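Local coordinates for pleckstrin homology domain-containing family A member 8 (PDB 5KDI), which binds simple glycosphingolipids through its GLTP-fold domain and probably transfers them between membranes, at residues T94-K108 against L193-S207. The protein carries 2 engineered substitutions. Numbering follows the deposited sequence.
Sequences TEALLWLKRGLKFLK and LAILDTLYEVHGLES. With 6S8 ((~{Z})-~{N}-[(~{E},2~{S},3~{R})-1-[(2~{R},3~{R},4~{S},5~{R},6~{R})-6-(hydroxymethyl)-3,4,5-tris(oxidanyl)oxan-2-yl]oxy-3-oxidanyl-octadec-4-en-2-yl]octadec-9-enamide), chain C.
K101 and Y200 lie at the middle of a largely buried helix-helix contact, where segment 94-108 of helix 93-115 runs roughly antiparallel (140°) to 193-202, the end of helix 172-202. Each is a knob packed among four residues of the opposite helix, as is L193, whose CD2 meets K101 CB and L104 CB. In one of its two conformers the K101 chain bends at its end (chi4 -106°), laying NZ over one face of the Y200 ring, 3.5 Å from the ring centroid, in a cation-pi contact. In that conformer NZ also forms a salt bridge with E206 OE2 (2.9 Å), met from above the carboxylate plane. Y200 OH donates to T94 O (2.7 Å) on an in-plane lone pair, so this carbonyl serves both the tyrosine and its own helical partner, L98 N. In this all-helical GLTP fold, W99 and F106 point from helix 93-115 to the bound glycosphingolipid; W99 has the lipid over one face and R102 NH1 over the other. A Schellman motif with G204 ends helix 172-202 and turns the chain back towards R102. There the guanidinium makes a weak bond from NH2 to S207 O (3.0 Å), while a water links its NE to E206 OE1.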
loop_
_atom_site.group_PDB
_atom_site.type_symbol
_atom_site.label_atom_id
_atom_site.label_comp_id
_atom_site.label_asym_id
_atom_site.label_seq_id
_atom_site.Cartn_x
_atom_site.Cartn_y
_atom_site.Cartn_z
ATOM N N THR A 94 11.232 3.210 10.629
ATOM C CA THR A 94 11.206 1.758 10.593
ATOM C C THR A 94 9.790 1.216 10.979
ATOM O O THR A 94 9.251 0.369 10.297
ATOM C CB THR A 94 12.289 1.143 11.450
ATOM O OG1 THR A 94 13.560 1.509 10.927
ATOM C CG2 THR A 94 12.179 -0.367 11.509
ATOM N N GLU A 95 9.199 1.796 12.018
ATOM C CA GLU A 95 7.870 1.433 12.436
ATOM C C GLU A 95 6.825 1.854 11.393
ATOM O O GLU A 95 5.914 1.082 11.065
ATOM C CB GLU A 95 7.530 2.070 13.732
ATOM C CG GLU A 95 6.123 1.743 14.286
ATOM C CD GLU A 95 5.763 2.498 15.536
ATOM O OE1 GLU A 95 6.363 3.597 15.789
ATOM O OE2 GLU A 95 4.907 1.970 16.271
ATOM N N ALA A 96 6.994 3.057 10.844
ATOM C CA ALA A 96 6.042 3.568 9.817
ATOM C C ALA A 96 6.064 2.633 8.617
ATOM O O ALA A 96 4.998 2.233 8.090
ATOM C CB ALA A 96 6.342 5.001 9.408
ATOM N N LEU A 97 7.266 2.234 8.191
ATOM C CA LEU A 97 7.369 1.404 7.008
ATOM C C LEU A 97 6.851 -0.042 7.276
ATOM O O LEU A 97 6.362 -0.735 6.369
ATOM C CB LEU A 97 8.801 1.450 6.519
ATOM C CG LEU A 97 9.116 0.673 5.241
ATOM C CD1 LEU A 97 8.203 1.144 4.061
ATOM C CD2 LEU A 97 10.628 0.807 4.957
ATOM N N LEU A 98 7.021 -0.521 8.527
ATOM C CA LEU A 98 6.431 -1.785 8.936
ATOM C C LEU A 98 4.943 -1.808 8.632
ATOM O O LEU A 98 4.393 -2.759 8.033
ATOM C CB LEU A 98 6.681 -2.072 10.383
ATOM C CG LEU A 98 6.127 -3.372 10.984
ATOM C CD1 LEU A 98 6.752 -4.594 10.317
ATOM C CD2 LEU A 98 6.231 -3.309 12.508
ATOM N N TRP A 99 4.275 -0.758 9.093
ATOM C CA TRP A 99 2.823 -0.676 8.901
ATOM C C TRP A 99 2.432 -0.352 7.448
ATOM O O TRP A 99 1.382 -0.848 6.959
ATOM C CB TRP A 99 2.202 0.288 9.890
ATOM C CG TRP A 99 2.176 -0.292 11.249
ATOM C CD1 TRP A 99 3.097 -0.085 12.308
ATOM C CD2 TRP A 99 1.267 -1.317 11.734
ATOM N NE1 TRP A 99 2.755 -0.835 13.387
ATOM C CE2 TRP A 99 1.661 -1.595 13.113
ATOM C CE3 TRP A 99 0.166 -1.982 11.186
ATOM C CZ2 TRP A 99 0.951 -2.504 13.895
ATOM C CZ3 TRP A 99 -0.525 -2.872 11.988
ATOM C CH2 TRP A 99 -0.149 -3.115 13.305
ATOM N N LEU A 100 3.253 0.415 6.724
ATOM C CA LEU A 100 3.022 0.591 5.287
ATOM C C LEU A 100 3.096 -0.729 4.537
ATOM O O LEU A 100 2.205 -1.029 3.704
ATOM C CB LEU A 100 3.914 1.632 4.638
ATOM C CG LEU A 100 3.672 3.080 4.905
ATOM C CD1 LEU A 100 4.830 3.894 4.318
ATOM C CD2 LEU A 100 2.344 3.448 4.249
ATOM N N LYS A 101 4.127 -1.541 4.818
ATOM C CA LYS A 101 4.234 -2.777 4.086
ATOM C C LYS A 101 3.105 -3.745 4.412
ATOM O O LYS A 101 2.619 -4.442 3.540
ATOM C CB LYS A 101 5.642 -3.383 4.203
ATOM C CG LYS A 101 5.952 -4.214 5.422
ATOM C CD LYS A 101 7.295 -4.926 5.279
ATOM C CE LYS A 101 7.449 -6.079 6.267
ATOM N NZ LYS A 101 8.403 -5.597 7.282
ATOM N N ARG A 102 2.632 -3.702 5.667
ATOM C CA ARG A 102 1.520 -4.535 6.054
ATOM C C ARG A 102 0.257 -4.098 5.283
ATOM O O ARG A 102 -0.510 -4.928 4.800
ATOM C CB ARG A 102 1.302 -4.509 7.575
ATOM C CG ARG A 102 2.394 -5.242 8.338
ATOM C CD ARG A 102 2.254 -4.988 9.843
ATOM N NE ARG A 102 3.257 -5.754 10.577
ATOM C CZ ARG A 102 3.330 -5.797 11.905
ATOM N NH1 ARG A 102 2.519 -5.000 12.585
ATOM N NH2 ARG A 102 4.229 -6.582 12.519
ATOM N N GLY A 103 0.072 -2.802 5.197
ATOM C CA GLY A 103 -1.051 -2.317 4.482
ATOM C C GLY A 103 -0.997 -2.603 2.969
ATOM O O GLY A 103 -1.998 -2.972 2.348
ATOM N N LEU A 104 0.206 -2.511 2.410
ATOM C CA LEU A 104 0.372 -2.823 0.976
ATOM C C LEU A 104 0.140 -4.320 0.714
ATOM O O LEU A 104 -0.378 -4.679 -0.367
ATOM C CB LEU A 104 1.738 -2.380 0.498
ATOM C CG LEU A 104 2.014 -0.862 0.417
ATOM C CD1 LEU A 104 3.454 -0.649 -0.007
ATOM C CD2 LEU A 104 1.080 -0.197 -0.553
ATOM N N LYS A 105 0.556 -5.198 1.652
ATOM C CA LYS A 105 0.302 -6.642 1.447
ATOM C C LYS A 105 -1.242 -6.879 1.339
ATOM O O LYS A 105 -1.699 -7.671 0.515
ATOM C CB LYS A 105 0.874 -7.524 2.541
ATOM C CG LYS A 105 2.375 -7.573 2.557
ATOM C CD LYS A 105 2.961 -8.755 1.792
ATOM C CE LYS A 105 4.488 -8.945 1.989
ATOM N NZ LYS A 105 4.655 -9.553 3.313
ATOM N N PHE A 106 -2.024 -6.201 2.188
ATOM C CA PHE A 106 -3.479 -6.219 2.122
ATOM C C PHE A 106 -4.006 -5.709 0.761
ATOM O O PHE A 106 -4.801 -6.396 0.071
ATOM C CB PHE A 106 -4.108 -5.486 3.294
ATOM C CG PHE A 106 -5.598 -5.283 3.171
ATOM C CD1 PHE A 106 -6.479 -6.339 3.202
ATOM C CD2 PHE A 106 -6.107 -4.043 2.968
ATOM C CE1 PHE A 106 -7.870 -6.138 3.091
ATOM C CE2 PHE A 106 -7.461 -3.841 2.865
ATOM C CZ PHE A 106 -8.349 -4.885 2.904
ATOM N N LEU A 107 -3.514 -4.535 0.333
ATOM C CA LEU A 107 -3.902 -3.980 -0.947
ATOM C C LEU A 107 -3.603 -4.971 -2.108
ATOM O O LEU A 107 -4.426 -5.177 -2.994
ATOM C CB LEU A 107 -3.117 -2.643 -1.156
ATOM C CG LEU A 107 -3.328 -2.014 -2.534
ATOM C CD1 LEU A 107 -4.809 -1.602 -2.772
ATOM C CD2 LEU A 107 -2.362 -0.845 -2.635
ATOM N N LYS A 108 -2.410 -5.558 -2.081
ATOM C CA LYS A 108 -1.982 -6.514 -3.104
ATOM C C LYS A 108 -2.978 -7.706 -3.130
ATOM O O LYS A 108 -3.421 -8.143 -4.191
ATOM C CB LYS A 108 -0.552 -6.969 -2.911
ATOM C CG LYS A 108 0.077 -7.662 -4.068
ATOM C CD LYS A 108 1.510 -8.014 -3.914
ATOM C CE LYS A 108 1.688 -9.180 -3.004
ATOM N NZ LYS A 108 1.398 -10.469 -3.736
ATOM N N LEU A 193 7.887 -5.604 -1.866
ATOM C CA LEU A 193 7.492 -6.083 -0.510
ATOM C C LEU A 193 8.416 -7.246 -0.053
ATOM O O LEU A 193 8.707 -7.369 1.118
ATOM C CB LEU A 193 6.068 -6.514 -0.474
ATOM C CG LEU A 193 5.091 -5.398 -0.626
ATOM C CD1 LEU A 193 3.627 -5.922 -0.785
ATOM C CD2 LEU A 193 5.140 -4.444 0.544
ATOM N N ALA A 194 8.827 -8.114 -0.997
ATOM C CA ALA A 194 9.721 -9.244 -0.668
ATOM C C ALA A 194 11.084 -8.735 -0.179
ATOM O O ALA A 194 11.649 -9.266 0.762
ATOM C CB ALA A 194 9.848 -10.214 -1.843
ATOM N N ILE A 195 11.587 -7.698 -0.871
ATOM C CA ILE A 195 12.832 -7.041 -0.478
ATOM C C ILE A 195 12.686 -6.542 0.940
ATOM O O ILE A 195 13.587 -6.713 1.791
ATOM C CB ILE A 195 13.247 -5.945 -1.502
ATOM C CG1 ILE A 195 13.585 -6.573 -2.835
ATOM C CG2 ILE A 195 14.353 -5.024 -0.940
ATOM C CD1 ILE A 195 13.686 -5.618 -4.026
ATOM N N LEU A 196 11.608 -5.838 1.214
ATOM C CA LEU A 196 11.375 -5.260 2.539
ATOM C C LEU A 196 11.215 -6.345 3.622
ATOM O O LEU A 196 11.736 -6.223 4.737
ATOM C CB LEU A 196 10.211 -4.246 2.535
ATOM C CG LEU A 196 10.480 -2.962 1.777
ATOM C CD1 LEU A 196 9.219 -2.173 1.705
ATOM C CD2 LEU A 196 11.654 -2.145 2.367
ATOM N N ASP A 197 10.469 -7.383 3.268
ATOM C CA ASP A 197 10.275 -8.484 4.203
ATOM C C ASP A 197 11.616 -9.094 4.601
ATOM O O ASP A 197 11.863 -9.337 5.784
ATOM C CB ASP A 197 9.353 -9.538 3.636
ATOM C CG ASP A 197 7.897 -9.152 3.593
ATOM O OD1 ASP A 197 7.470 -8.149 4.202
ATOM O OD2 ASP A 197 7.120 -9.883 2.919
ATOM N N THR A 198 12.488 -9.317 3.622
ATOM C CA THR A 198 13.838 -9.881 3.891
ATOM C C THR A 198 14.643 -8.920 4.811
ATOM O O THR A 198 15.261 -9.346 5.773
ATOM C CB THR A 198 14.534 -10.193 2.573
ATOM O OG1 THR A 198 13.773 -11.171 1.890
ATOM C CG2 THR A 198 15.963 -10.682 2.825
ATOM N N LEU A 199 14.622 -7.620 4.507
ATOM C CA LEU A 199 15.323 -6.630 5.278
ATOM C C LEU A 199 14.852 -6.716 6.745
ATOM O O LEU A 199 15.665 -6.737 7.671
ATOM C CB LEU A 199 15.092 -5.257 4.694
ATOM C CG LEU A 199 15.690 -4.084 5.478
ATOM C CD1 LEU A 199 17.179 -3.957 5.205
ATOM C CD2 LEU A 199 14.955 -2.770 5.063
ATOM N N TYR A 200 13.528 -6.707 6.934
ATOM C CA TYR A 200 12.986 -6.766 8.297
ATOM C C TYR A 200 13.321 -8.088 9.021
ATOM O O TYR A 200 13.697 -8.058 10.181
ATOM C CB TYR A 200 11.524 -6.425 8.310
ATOM C CG TYR A 200 11.247 -4.926 8.292
ATOM C CD1 TYR A 200 11.609 -4.120 7.215
ATOM C CD2 TYR A 200 10.625 -4.302 9.358
ATOM C CE1 TYR A 200 11.365 -2.771 7.195
ATOM C CE2 TYR A 200 10.334 -2.959 9.335
ATOM C CZ TYR A 200 10.768 -2.163 8.293
ATOM O OH TYR A 200 10.539 -0.830 8.270
ATOM N N GLU A 201 13.201 -9.213 8.322
ATOM C CA GLU A 201 13.518 -10.493 8.902
ATOM C C GLU A 201 14.990 -10.561 9.325
ATOM O O GLU A 201 15.275 -11.006 10.441
ATOM C CB GLU A 201 13.118 -11.647 7.990
ATOM C CG GLU A 201 11.609 -11.667 7.682
ATOM C CD GLU A 201 11.244 -12.417 6.387
ATOM O OE1 GLU A 201 12.117 -13.121 5.838
ATOM O OE2 GLU A 201 10.082 -12.274 5.911
ATOM N N VAL A 202 15.887 -10.195 8.416
ATOM C CA VAL A 202 17.308 -10.334 8.649
ATOM C C VAL A 202 17.805 -9.477 9.837
ATOM O O VAL A 202 18.685 -9.904 10.579
ATOM C CB VAL A 202 18.152 -10.058 7.373
ATOM C CG1 VAL A 202 19.643 -10.085 7.677
ATOM C CG2 VAL A 202 17.881 -11.113 6.327
ATOM N N HIS A 203 17.190 -8.316 10.036
ATOM C CA HIS A 203 17.627 -7.387 11.063
ATOM C C HIS A 203 16.752 -7.488 12.309
ATOM O O HIS A 203 16.885 -6.692 13.220
ATOM C CB HIS A 203 17.673 -6.010 10.514
ATOM C CG HIS A 203 18.705 -5.855 9.436
ATOM N ND1 HIS A 203 20.027 -5.708 9.706
ATOM C CD2 HIS A 203 18.582 -5.948 8.062
ATOM C CE1 HIS A 203 20.720 -5.616 8.537
ATOM N NE2 HIS A 203 19.843 -5.795 7.520
ATOM N N GLY A 204 15.839 -8.450 12.353
ATOM C CA GLY A 204 15.109 -8.701 13.602
ATOM C C GLY A 204 14.073 -7.593 13.893
ATOM O O GLY A 204 13.809 -7.318 15.083
ATOM N N LEU A 205 13.482 -6.991 12.828
ATOM C CA LEU A 205 12.614 -5.815 12.947
ATOM C C LEU A 205 11.124 -6.146 12.813
ATOM O O LEU A 205 10.295 -5.224 12.848
ATOM C CB LEU A 205 13.017 -4.754 11.922
ATOM C CG LEU A 205 14.401 -4.207 11.964
ATOM C CD1 LEU A 205 14.717 -3.332 10.744
ATOM C CD2 LEU A 205 14.715 -3.578 13.296
ATOM N N GLU A 206 10.763 -7.416 12.563
ATOM C CA GLU A 206 9.371 -7.876 12.486
ATOM C C GLU A 206 8.767 -8.022 13.852
ATOM O O GLU A 206 8.793 -9.070 14.417
ATOM C CB GLU A 206 9.240 -9.241 11.781
ATOM C CG GLU A 206 9.458 -9.155 10.327
ATOM C CD GLU A 206 8.322 -8.446 9.523
ATOM O OE1 GLU A 206 7.228 -8.081 10.014
ATOM O OE2 GLU A 206 8.613 -8.240 8.366
ATOM N N SER A 207 8.162 -6.967 14.331
ATOM C CA SER A 207 7.558 -6.892 15.663
ATOM C C SER A 207 6.277 -7.778 15.837
ATOM O O SER A 207 5.429 -7.898 14.947
ATOM C CB SER A 207 7.114 -5.462 15.971
ATOM O OG SER A 207 6.205 -5.450 17.060
HETATM C C1 6S8 C . -2.027 0.403 13.305
HETATM C C2 6S8 C . -3.198 0.063 12.410
HETATM N N2 6S8 C . -2.789 0.231 11.023
HETATM C C3 6S8 C . -4.391 1.007 12.732
HETATM O O3 6S8 C . -4.688 0.841 14.135
HETATM C C4 6S8 C . -5.559 0.653 11.887
HETATM C C5 6S8 C . -6.085 1.538 11.038
HETATM C C6 6S8 C . -7.273 1.309 10.145
HETATM C C7 6S8 C . -7.885 -0.068 10.117
HETATM C C8 6S8 C . -9.273 0.176 9.593
HETATM C C9 6S8 C . -9.693 -1.051 8.870
HETATM C C10 6S8 C . -9.053 -1.056 7.507
HETATM C C11 6S8 C . -10.123 -0.976 6.403
HETATM C C12 6S8 C . -9.564 -1.604 5.138
HETATM C C13 6S8 C . -9.676 -0.766 3.873
HETATM C C14 6S8 C . -11.051 -0.724 3.228
HETATM C C15 6S8 C . -10.954 -0.628 1.698
HETATM C C16 6S8 C . -11.793 0.423 0.994
HETATM C C17 6S8 C . -12.750 -0.011 -0.128
HETATM C C18 6S8 C . -12.114 -0.558 -1.398
HETATM C C1A 6S8 C . -0.179 1.943 13.343
HETATM O O1A 6S8 C . -1.554 1.733 13.101
HETATM C C2A 6S8 C . 0.291 3.144 12.570
HETATM O O2A 6S8 C . 0.111 2.876 11.166
HETATM C C3A 6S8 C . 1.721 3.533 12.942
HETATM O O3A 6S8 C . 2.054 4.747 12.308
HETATM C C4A 6S8 C . 1.839 3.646 14.450
HETATM O O4A 6S8 C . 1.222 4.841 14.925
HETATM O O5A 6S8 C . 0.660 1.401 17.225
HETATM C C5M 6S8 C . 1.303 2.391 15.114
HETATM C C6A 6S8 C . 1.376 2.495 16.614
HETATM O O6A 6S8 C . -0.061 2.204 14.724
HETATM C CAA 6S8 C . -2.887 -0.732 10.119
HETATM O OAA 6S8 C . -3.232 -1.887 10.355
HETATM C CAB 6S8 C . -2.467 -0.316 8.741
HETATM C CAC 6S8 C . -3.846 0.221 8.256
HETATM C CAD 6S8 C . -4.187 -0.412 6.978
HETATM C CAE 6S8 C . -4.260 0.704 5.975
HETATM C CAF 6S8 C . -4.608 0.032 4.655
HETATM C CAG 6S8 C . -3.679 0.530 3.532
HETATM C CAH 6S8 C . -4.449 0.698 2.217
HETATM C CAI 6S8 C . -4.829 -0.677 1.753
HETATM C CAJ 6S8 C . -5.997 -0.974 1.178
HETATM C CAK 6S8 C . -7.082 0.010 0.873
HETATM C CAL 6S8 C . -7.825 -0.740 -0.238
HETATM C CAM 6S8 C . -8.662 0.141 -1.142
HETATM C CAN 6S8 C . -7.804 1.178 -1.804
HETATM C CAO 6S8 C . -8.404 1.561 -3.137
HETATM C CAP 6S8 C . -7.843 0.759 -4.278
HETATM C CAQ 6S8 C . -7.383 1.638 -5.396
HETATM C CAR 6S8 C . -6.192 1.000 -5.990
HETATM O O HOH W 1 5.034 -7.280 8.779
HETATM O O HOH W 2 5.786 -8.428 12.066
HETATM O O HOH W 3 3.652 -4.945 15.248
#